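Local coordinates for uncharacterized NTF2-like protein (Burkholderia xenovorans LB400, PDB 3FGY) that is of unknown function but has an NTF2-like, SnoaL-type fold, whose pocket probably binds a small molecule, at residues 40-45 with 119-124; 105-108 with 113-116; 25-30 with 52-57. All coordinates share one frame; numbering follows the deposited sequence.

Contact 1. Residues 40-45 with 119-124; sequences GEWPLA and EYIDTL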
# COMPACT_ATOMS: atom_id res chain seq x y z
N GLY A 40 -9.61 -7.43 -1.12
CA GLY A 40 -9.48 -8.84 -0.79
C GLY A 40 -10.81 -9.58 -0.63
O GLY A 40 -11.86 -9.12 -1.08
N GLU A 41 -10.73 -10.75 0.02
CA GLU A 41 -11.89 -11.63 0.28
C GLU A 41 -11.81 -12.08 1.72
O GLU A 41 -11.08 -13.03 2.07
CB GLU A 41 -11.88 -12.81 -0.66
CG GLU A 41 -11.89 -12.40 -2.13
CD GLU A 41 -11.90 -13.57 -3.06
OE1 GLU A 41 -11.96 -14.74 -2.60
OE2 GLU A 41 -11.84 -13.30 -4.27
N TRP A 42 -12.49 -11.31 2.57
CA TRP A 42 -12.47 -11.51 4.00
C TRP A 42 -13.62 -10.65 4.53
O TRP A 42 -14.19 -9.87 3.76
CB TRP A 42 -11.12 -11.14 4.61
CG TRP A 42 -10.67 -9.71 4.51
CD1 TRP A 42 -10.43 -8.98 3.37
CD2 TRP A 42 -10.29 -8.87 5.60
NE1 TRP A 42 -9.95 -7.74 3.70
CE2 TRP A 42 -9.89 -7.63 5.06
CE3 TRP A 42 -10.29 -9.03 6.99
CZ2 TRP A 42 -9.45 -6.59 5.86
CZ3 TRP A 42 -9.88 -7.97 7.78
CH2 TRP A 42 -9.43 -6.78 7.21
N PRO A 43 -14.02 -10.86 5.79
CA PRO A 43 -15.26 -10.19 6.26
C PRO A 43 -15.34 -8.67 6.13
O PRO A 43 -16.46 -8.14 6.01
CB PRO A 43 -15.35 -10.62 7.73
CG PRO A 43 -14.68 -11.94 7.75
CD PRO A 43 -13.50 -11.78 6.81
N LEU A 44 -14.21 -7.96 6.14
CA LEU A 44 -14.23 -6.50 6.09
C LEU A 44 -14.05 -5.93 4.71
O LEU A 44 -14.12 -4.70 4.54
CB LEU A 44 -13.21 -5.90 7.05
CG LEU A 44 -13.28 -6.36 8.51
CD1 LEU A 44 -12.28 -5.55 9.35
CD2 LEU A 44 -14.71 -6.33 9.08
N ALA A 45 -13.87 -6.82 3.72
CA ALA A 45 -13.67 -6.36 2.34
C ALA A 45 -14.91 -5.67 1.79
O ALA A 45 -16.04 -6.05 2.08
CB ALA A 45 -13.29 -7.52 1.42
N GLU A 119 -7.28 1.03 1.59
CA GLU A 119 -6.26 0.20 2.19
C GLU A 119 -5.53 -0.67 1.15
O GLU A 119 -6.13 -1.22 0.23
CB GLU A 119 -6.85 -0.74 3.24
CG GLU A 119 -7.71 -0.09 4.29
CD GLU A 119 -8.05 -1.06 5.44
OE1 GLU A 119 -7.49 -2.20 5.47
OE2 GLU A 119 -8.88 -0.68 6.28
N TYR A 120 -4.23 -0.83 1.41
CA TYR A 120 -3.37 -1.73 0.68
C TYR A 120 -2.78 -2.66 1.75
O TYR A 120 -2.04 -2.23 2.61
CB TYR A 120 -2.29 -0.97 -0.07
CG TYR A 120 -2.82 0.03 -1.08
CD1 TYR A 120 -3.30 1.27 -0.66
CD2 TYR A 120 -2.83 -0.23 -2.45
CE1 TYR A 120 -3.77 2.21 -1.58
CE2 TYR A 120 -3.30 0.70 -3.36
CZ TYR A 120 -3.78 1.91 -2.94
OH TYR A 120 -4.24 2.88 -3.84
N ILE A 121 -3.16 -3.94 1.67
CA ILE A 121 -2.92 -4.91 2.72
C ILE A 121 -2.52 -6.26 2.11
O ILE A 121 -2.58 -6.46 0.90
CB ILE A 121 -4.18 -5.06 3.62
CG1 ILE A 121 -5.34 -5.63 2.81
CG2 ILE A 121 -4.51 -3.71 4.32
CD1 ILE A 121 -6.59 -5.77 3.62
N ASP A 122 -2.09 -7.19 2.97
CA ASP A 122 -1.78 -8.55 2.54
C ASP A 122 -3.08 -9.35 2.43
O ASP A 122 -3.47 -10.07 3.35
CB ASP A 122 -0.80 -9.22 3.52
CG ASP A 122 -0.12 -10.45 2.94
OD1 ASP A 122 -0.67 -11.07 2.00
OD2 ASP A 122 0.97 -10.79 3.47
N THR A 123 -3.75 -9.19 1.29
CA THR A 123 -5.06 -9.81 1.10
C THR A 123 -5.01 -11.36 1.15
O THR A 123 -5.95 -12.02 1.60
CB THR A 123 -5.73 -9.30 -0.20
OG1 THR A 123 -4.83 -9.45 -1.30
CG2 THR A 123 -6.17 -7.85 -0.13
N LEU A 124 -3.95 -11.96 0.62
CA LEU A 124 -3.79 -13.42 0.72
C LEU A 124 -3.74 -13.86 2.18
O LEU A 124 -4.40 -14.79 2.58
CB LEU A 124 -2.51 -13.84 -0.01
CG LEU A 124 -2.21 -15.34 0.03
CD1 LEU A 124 -3.39 -16.19 -0.49
CD2 LEU A 124 -0.94 -15.67 -0.70
O HOH W 1 -8.40 -10.88 1.68
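Trp42 and Ile121 meet at an oblique angle where the loop 40-45 passes the end of strand 113-120. The indole can be followed outward from CB. With chi1 at 63°, CG sits between the backbone N and the carbonyl carbon, which swings the ring toward 119-124. One ring face lies beneath Leu44 CB, 3.8 Å above its plane, and beneath Ala45 N; the type I turn from Trp42 to Ala45 folds both over it. NE1 donates to Pro39 O, which helps hold the ring's rotation. Ile121 CD1, the end of an extended aliphatic arm, sits obliquely by the NE1-CZ2 side of the indole, 3.9 Å from NE1 and 3.7 Å from CZ2.

Nearer the start of the loop, Thr123 CG2 presses on Gly40 CA at 3.5 Å. At Gly40's backbone angles (phi 95°, psi -162°) a CB would jam against the preceding carbonyl O and point at this methyl, which calls for glycine. A water bridges the two segments, accepting from Glu41 N and donating to Thr123 O.

Trp42 approaches an unidentified ligand, and Thr123 OG1 bonds to Asp122 of the second subunit. Trp42 and Ile121 both pack on Leu126 of helix 123-129; Ile121 also touches Trp103 of strand 98-110.

Contact 2. Residues 105-108 with 113-116; sequences FAIT and KVTS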
# COMPACT_ATOMS: atom_id res chain seq x y z
N PHE A 105 -2.56 2.94 4.34
CA PHE A 105 -3.87 3.57 4.20
C PHE A 105 -3.64 4.86 3.42
O PHE A 105 -2.88 5.72 3.86
CB PHE A 105 -4.50 3.91 5.56
CG PHE A 105 -5.11 2.73 6.26
CD1 PHE A 105 -4.58 1.44 6.13
CD2 PHE A 105 -6.23 2.90 7.05
CE1 PHE A 105 -5.13 0.36 6.80
CE2 PHE A 105 -6.78 1.82 7.73
CZ PHE A 105 -6.23 0.56 7.61
N ALA A 106 -4.23 4.96 2.25
CA ALA A 106 -4.08 6.14 1.39
C ALA A 106 -5.34 6.97 1.61
O ALA A 106 -6.46 6.53 1.29
CB ALA A 106 -3.94 5.76 -0.07
N ILE A 107 -5.13 8.14 2.17
CA ILE A 107 -6.21 8.99 2.63
C ILE A 107 -6.22 10.32 1.87
O ILE A 107 -5.16 10.88 1.58
CB ILE A 107 -6.15 9.21 4.16
CG1 ILE A 107 -6.16 7.86 4.88
CG2 ILE A 107 -7.29 10.08 4.63
CD1 ILE A 107 -6.01 7.93 6.35
N THR A 108 -7.42 10.79 1.55
CA THR A 108 -7.64 12.12 0.99
C THR A 108 -8.44 12.93 2.01
O THR A 108 -9.44 12.44 2.54
CB THR A 108 -8.40 12.07 -0.34
OG1 THR A 108 -7.70 11.24 -1.27
CG2 THR A 108 -8.59 13.48 -0.93
N LYS A 113 -11.91 17.29 6.58
CA LYS A 113 -12.57 16.02 6.83
C LYS A 113 -11.90 14.93 6.00
O LYS A 113 -11.55 15.14 4.83
CB LYS A 113 -14.03 16.10 6.40
CG LYS A 113 -14.86 17.16 7.10
CD LYS A 113 -15.39 16.69 8.43
CE LYS A 113 -16.40 17.70 8.99
NZ LYS A 113 -17.16 17.15 10.16
N VAL A 114 -11.75 13.75 6.59
CA VAL A 114 -11.36 12.58 5.82
C VAL A 114 -12.47 12.21 4.85
O VAL A 114 -13.62 11.99 5.25
CB VAL A 114 -11.05 11.39 6.74
CG1 VAL A 114 -10.74 10.14 5.89
CG2 VAL A 114 -9.89 11.74 7.69
N THR A 115 -12.14 12.17 3.56
CA THR A 115 -13.13 11.93 2.51
C THR A 115 -13.00 10.59 1.79
O THR A 115 -14.01 10.03 1.38
CB THR A 115 -13.10 13.07 1.45
OG1 THR A 115 -11.89 13.02 0.68
CG2 THR A 115 -13.25 14.43 2.14
N SER A 116 -11.77 10.08 1.63
CA SER A 116 -11.56 8.79 0.96
C SER A 116 -10.42 8.09 1.64
O SER A 116 -9.41 8.72 1.99
CB SER A 116 -11.17 8.99 -0.51
OG SER A 116 -12.21 9.65 -1.22
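Thr108 faces both Thr115 and Ser116, the signature of a classic beta bulge in the hairpin of strands 98-110 and 113-120. Backbone hydrogen bonds dominate. Thr108 N gives its proton to Ser116 O at 2.9 Å. On the other side of the pair, Thr108 O takes Thr115 N at 2.9 Å in a nearly straight bond (170° at the hydrogen), and Ser116 N adds a weak one at 3.4 Å. Beside these bonds, Ile107 CA makes a weaker CH...O contact of 3.3 Å with Ser116 O, which adds to the bond from Thr108 N.

The apolar part is small. Ile107 CG2 and Val114 CG1 touch at 3.7 Å, both methyls standing opposite their own backbone N (chi1 176° for Val114). Helix 5-20 covers this pair: Ile107 packs on its Val11 and Phe15, Val114 on its Ile10 and Phe14. Beta-branched residues suit such an extended backbone and a buried sheet face.

Among the polar side chains, Thr115 OG1 lies 3.1 Å from Thr108 O, though its proton has another acceptor within reach. Thr108 OG1 bonds to Arg81 on strand 81-92.

Thr108 O thus accepts from two amides unequally, strongly from Thr115 N and weakly from Ser116 N. The extra residue shifts the register, consistent with the steep 115° angle between the short strand segments: hydrogen bonding continues while the sheet bends, as expected of the strongly curved NTF2-like sheet.

Contact 3. Residues 25-30 with 52-57; sequences GLLAVS and AALAAL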
# COMPACT_ATOMS: atom_id res chain seq x y z
N GLY A 25 -16.80 12.09 17.81
CA GLY A 25 -15.53 12.69 17.42
C GLY A 25 -14.97 12.15 16.11
O GLY A 25 -14.54 12.92 15.25
N LEU A 26 -14.98 10.82 15.97
CA LEU A 26 -14.55 10.13 14.74
C LEU A 26 -15.33 10.56 13.50
O LEU A 26 -14.76 10.70 12.41
CB LEU A 26 -14.71 8.62 14.91
CG LEU A 26 -14.41 7.76 13.68
CD1 LEU A 26 -12.91 7.63 13.46
CD2 LEU A 26 -15.04 6.39 13.84
N LEU A 27 -16.64 10.73 13.66
CA LEU A 27 -17.49 11.21 12.58
C LEU A 27 -17.33 12.71 12.43
O LEU A 27 -17.63 13.26 11.37
CB LEU A 27 -18.96 10.88 12.86
CG LEU A 27 -19.32 9.39 12.98
CD1 LEU A 27 -20.78 9.24 13.41
CD2 LEU A 27 -19.06 8.64 11.69
N ALA A 28 -16.88 13.38 13.49
CA ALA A 28 -16.63 14.82 13.44
C ALA A 28 -15.49 15.17 12.49
O ALA A 28 -15.43 16.29 11.99
CB ALA A 28 -16.35 15.37 14.84
N VAL A 29 -14.59 14.21 12.25
CA VAL A 29 -13.51 14.39 11.28
C VAL A 29 -13.71 13.55 10.01
O VAL A 29 -12.77 13.38 9.23
CB VAL A 29 -12.12 14.07 11.90
CG1 VAL A 29 -11.84 15.02 13.08
CG2 VAL A 29 -11.99 12.61 12.31
N SER A 30 -14.93 13.04 9.80
CA SER A 30 -15.29 12.16 8.68
C SER A 30 -16.30 12.85 7.78
O SER A 30 -17.35 13.33 8.26
CB SER A 30 -15.90 10.87 9.20
OG SER A 30 -14.90 10.04 9.78
N ALA A 52 -23.01 5.73 8.75
CA ALA A 52 -23.57 4.49 9.28
C ALA A 52 -22.68 3.30 8.92
O ALA A 52 -22.41 2.46 9.78
CB ALA A 52 -24.99 4.28 8.77
N ALA A 53 -22.23 3.23 7.67
CA ALA A 53 -21.37 2.16 7.20
C ALA A 53 -20.05 2.18 7.96
O ALA A 53 -19.51 1.13 8.28
CB ALA A 53 -21.13 2.25 5.71
N LEU A 54 -19.53 3.38 8.24
CA LEU A 54 -18.28 3.56 9.00
C LEU A 54 -18.43 2.93 10.38
O LEU A 54 -17.59 2.18 10.84
CB LEU A 54 -17.94 5.05 9.14
CG LEU A 54 -16.72 5.48 9.98
CD1 LEU A 54 -15.45 4.87 9.43
CD2 LEU A 54 -16.61 7.00 10.02
N ALA A 55 -19.55 3.26 11.03
CA ALA A 55 -19.85 2.74 12.36
C ALA A 55 -19.96 1.22 12.35
O ALA A 55 -19.43 0.52 13.21
CB ALA A 55 -21.16 3.35 12.86
N ALA A 56 -20.68 0.70 11.36
CA ALA A 56 -20.88 -0.73 11.19
C ALA A 56 -19.56 -1.47 10.97
O ALA A 56 -19.35 -2.58 11.47
CB ALA A 56 -21.81 -0.99 10.00
N LEU A 57 -18.68 -0.86 10.19
CA LEU A 57 -17.35 -1.42 9.89
C LEU A 57 -16.52 -1.53 11.16
O LEU A 57 -15.98 -2.60 11.45
CB LEU A 57 -16.62 -0.54 8.88
CG LEU A 57 -15.12 -0.79 8.68
CD1 LEU A 57 -14.86 -2.26 8.21
CD2 LEU A 57 -14.52 0.25 7.72
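Leu54 reaches out from helix 50-64 to Leu26 and Leu27 of helix 23-28 and to Ser30 just after it, joining two of the helices that flank the curved sheet of the NTF2-like alpha+beta fold. A single methyl, CD2, does the touching. Its CG lies opposite the backbone N (chi1 176°), which carries the branched end straight out from the helix toward the 25-30 segment.

The tightly packed part is this one methyl and what surrounds it. Leu54 was modelled in two conformers, and all distances to its CD2 are for one of them. Leu26 CD2 meets it tip to tip at 4.2 Å, an easy van der Waals distance. Leu27 passes alongside in the opposite direction, and its CD2 is placed 3.4 Å from Leu54 CD2, closer than carbons normally come and the most doubtful of these values. Leucine suits both sides, being long enough to span helices whose nearest CA atoms, those of Leu27 and Leu54, are 8.5 Å apart. Behind the pair, Leu26 packs on Phe14 of helix 5-20 and on Leu58, while Leu54 also leans on Trp36 of strand 34-38.

The looser side faces solvent. Ala52, Ala55 and Ala56 are exposed, as is Ala28 on the other segment; alanine keeps the helical backbone regular there without presenting a bulky apolar group to water. Leu27, only partly buried, stands at the border.

Ser30 is the polar member of the tight side, its OG 3.5 Å from Leu54 CD2. The short serine side chain turns back on its own segment, where the helix gives way to the following strand and Ser30 N is bonded to Leu27 O. The hydroxyl donates to Leu26 O at 2.7 Å, approaching with a 27° tilt from the carbonyl plane.

Contact 2 lies within the sheet and is chiefly backbone hydrogen bonding, whereas contacts 1 and 3 pass no direct hydrogen bond between their segments and rely on apolar contacts, in contact 1 including a threonine methyl against Gly40, with a bridging water. Contacts 1 and 2 share strand 113-120: its beginning pairs in the hairpin, its end reaches the pocket and the subunit interface. Contact 3 joins helix 23-28 to helix 50-64 and, like contact 2, touches no other chain. It is tied to contact 2 by Val114 N, 2.9 Å from Val29 O, and by Lys113, whose NZ bonds to Ala28 O. Contacts 1 and 3 are mainly buried, contact 2 partly so; contact 3 also borders solvent.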